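Local coordinates for uncharacterized protein (Bacillus subtilis, PDB 5IHY) that belongs to the HD-domain family of metal-dependent phosphohydrolases and probably hydrolyses phosphate esters such as nucleotides, at the interface of chains A and B. Numbering follows the deposited sequence. Chains: chain A/B, Uncharacterized protein.

The interface of chains A and B. Residues chain A 144, 147, 152-155; chain B 34, 141, 145.
B:Met145, a selenomethionine in the SeMet-labelled protein, reaches from helix 136-150 of chain B into a bay on chain A lined by A:Phe144, A:Ala147 and the loop A:His152 to A:Leu154. It shows how a flexible side chain can fill the groove between a helix and a neighbouring loop. Its chain runs extended as far as the selenium and then bends (chi3 74°), which turns the terminal methyl toward the backbone of A:Gly153; CE of B:Met145 lies 4.1 Å from CA of A:Gly153. SE of B:Met145 sits 3.9 Å from CB of A:Leu154, and the A:Leu154 side chain runs nearly perpendicular to that of B:Met145. CG of B:Met145 lies 3.9 Å from CB of A:Phe144. One helical turn earlier, the methyl CB of B:Ala141 stands over the centre of the A:Phe144 ring, 3.6 Å from its centroid, in a CH-pi contact. CB of B:Ala141 also meets the branched end of A:Leu154, 4.0 Å from its CD1, and is thus shared by an aromatic face and an aliphatic fork. With CG roughly opposite the backbone nitrogen (chi1 -152°), A:Leu154 extends this fork toward B:Ala141. The two helices, 136-149 in chain A and 136-150 in chain B, are equivalent elements of one protein, and two-fold symmetry repeats the patch with the chains exchanged. The deposited assembly is this pair, although the structure alone does not establish a dimer in solution. Farther along the loop, the side chains of A:Tyr155 and B:Leu34, at the start of helix 33-49, run antiparallel alongside each other. Methyl CD1 of B:Leu34 approaches the backbone O of A:Tyr155, whereas CD2 of B:Leu34 touches ring atom CE1 of A:Tyr155 at 3.6 Å.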
ATOM      1  N   PHE A 144      -0.661  -3.665  -1.694  1.00 27.91           N
ATOM      2  CA  PHE A 144       0.180  -2.525  -2.068  1.00 28.82           C
ATOM      3  C   PHE A 144       1.607  -2.682  -1.546  1.00 29.77           C
ATOM      4  O   PHE A 144       2.560  -2.289  -2.211  1.00 31.28           O
ATOM      5  CB  PHE A 144      -0.452  -1.189  -1.651  1.00 28.21           C
ATOM      6  CG  PHE A 144      -1.610  -0.764  -2.529  1.00 27.68           C
ATOM      7  CD1 PHE A 144      -1.402  -0.408  -3.860  1.00 27.54           C
ATOM      8  CD2 PHE A 144      -2.907  -0.721  -2.028  1.00 26.45           C
ATOM      9  CE1 PHE A 144      -2.460  -0.018  -4.671  1.00 27.49           C
ATOM     10  CE2 PHE A 144      -3.979  -0.330  -2.836  1.00 25.81           C
ATOM     11  CZ  PHE A 144      -3.753   0.019  -4.160  1.00 27.05           C
ATOM     12  N   ALA A 147       3.340  -4.961  -3.961  1.00 34.50           N
ATOM     13  CA  ALA A 147       3.656  -4.214  -5.188  1.00 35.96           C
ATOM     14  C   ALA A 147       4.939  -3.393  -5.051  1.00 37.11           C
ATOM     15  O   ALA A 147       5.783  -3.388  -5.950  1.00 38.80           O
ATOM     16  CB  ALA A 147       2.488  -3.319  -5.589  1.00 35.28           C
ATOM     17  N   HIS A 152       6.445  -3.327  -8.639  1.00 43.38           N
ATOM     18  CA  HIS A 152       5.240  -3.151  -9.449  1.00 43.08           C
ATOM     19  C   HIS A 152       4.588  -1.784  -9.213  1.00 42.10           C
ATOM     20  O   HIS A 152       4.768  -1.182  -8.151  1.00 41.17           O
ATOM     21  CB  HIS A 152       4.239  -4.284  -9.192  1.00 41.65           C
ATOM     22  CG  HIS A 152       4.801  -5.655  -9.425  1.00 43.38           C
ATOM     23  ND1 HIS A 152       4.396  -6.761  -8.704  1.00 42.43           N
ATOM     24  CD2 HIS A 152       5.754  -6.097 -10.283  1.00 45.90           C
ATOM     25  CE1 HIS A 152       5.067  -7.823  -9.113  1.00 43.54           C
ATOM     26  NE2 HIS A 152       5.900  -7.448 -10.069  1.00 46.49           N
ATOM     27  N   GLY A 153       3.847  -1.301 -10.211  1.00 42.23           N
ATOM     28  CA  GLY A 153       3.171  -0.004 -10.132  1.00 41.20           C
ATOM     29  C   GLY A 153       1.866  -0.041  -9.347  1.00 38.76           C
ATOM     30  O   GLY A 153       1.419  -1.105  -8.922  1.00 37.60           O
ATOM     31  N   LEU A 154       1.266   1.127  -9.138  1.00 37.97           N
ATOM     32  CA  LEU A 154      -0.034   1.227  -8.478  1.00 36.23           C
ATOM     33  C   LEU A 154      -1.098   0.734  -9.458  1.00 36.44           C
ATOM     34  O   LEU A 154      -2.009  -0.005  -9.078  1.00 35.24           O
ATOM     35  CB  LEU A 154      -0.315   2.676  -8.047  1.00 35.90           C
ATOM     36  CG  LEU A 154      -1.207   3.015  -6.836  1.00 34.58           C
ATOM     37  CD1 LEU A 154      -1.012   4.479  -6.429  1.00 34.30           C
ATOM     38  CD2 LEU A 154      -2.690   2.735  -7.087  1.00 33.14           C
ATOM     39  N   TYR A 155      -0.950   1.158 -10.716  1.00 37.95           N
ATOM     40  CA  TYR A 155      -1.779   0.742 -11.844  1.00 38.93           C
ATOM     41  C   TYR A 155      -0.937   0.828 -13.133  1.00 41.78           C
ATOM     42  O   TYR A 155       0.196   1.332 -13.118  1.00 42.25           O
ATOM     43  CB  TYR A 155      -3.048   1.613 -11.954  1.00 38.25           C
ATOM     44  CG  TYR A 155      -2.786   3.108 -11.946  1.00 38.49           C
ATOM     45  CD1 TYR A 155      -2.441   3.787 -13.110  1.00 40.61           C
ATOM     46  CD2 TYR A 155      -2.881   3.846 -10.761  1.00 38.23           C
ATOM     47  CE1 TYR A 155      -2.185   5.164 -13.098  1.00 41.97           C
ATOM     48  CE2 TYR A 155      -2.628   5.223 -10.738  1.00 38.43           C
ATOM     49  CZ  TYR A 155      -2.281   5.871 -11.907  1.00 40.26           C
ATOM     50  OH  TYR A 155      -2.034   7.225 -11.885  1.00 41.06           O
TER
ATOM     51  N   LEU B  34       3.897   7.982 -13.111  1.00 44.82           N
ATOM     52  CA  LEU B  34       2.469   7.937 -12.788  1.00 43.53           C
ATOM     53  C   LEU B  34       2.069   8.982 -11.758  1.00 41.33           C
ATOM     54  O   LEU B  34       1.038   9.640 -11.907  1.00 40.79           O
ATOM     55  CB  LEU B  34       2.070   6.557 -12.269  1.00 43.76           C
ATOM     56  CG  LEU B  34       2.190   5.332 -13.169  1.00 46.08           C
ATOM     57  CD1 LEU B  34       1.953   4.109 -12.296  1.00 46.21           C
ATOM     58  CD2 LEU B  34       1.212   5.384 -14.351  1.00 46.46           C
ATOM     59  N   ALA B 141      -2.687   3.953  -0.658  1.00 24.54           N
ATOM     60  CA  ALA B 141      -1.957   3.073  -1.574  1.00 25.32           C
ATOM     61  C   ALA B 141      -0.454   3.360  -1.589  1.00 26.02           C
ATOM     62  O   ALA B 141       0.354   2.436  -1.511  1.00 26.95           O
ATOM     63  CB  ALA B 141      -2.541   3.164  -2.986  1.00 25.23           C
HETATM   64  N   MSE B 145       2.826   0.972  -0.388  1.00 30.23           N
HETATM   65  CA  MSE B 145       3.833   0.631  -1.392  1.00 32.27           C
HETATM   66  C   MSE B 145       5.230   1.027  -0.923  1.00 33.53           C
HETATM   67  O   MSE B 145       6.181   0.262  -1.085  1.00 35.20           O
HETATM   68  CB  MSE B 145       3.529   1.303  -2.727  1.00 31.86           C
HETATM   69  CG  MSE B 145       2.397   0.658  -3.480  1.00 33.12           C
HETATM   70 SE   MSE B 145       2.112   1.509  -5.198  1.00 35.34          SE
HETATM   71  CE  MSE B 145       3.636   0.810  -6.163  1.00 36.50           C
TER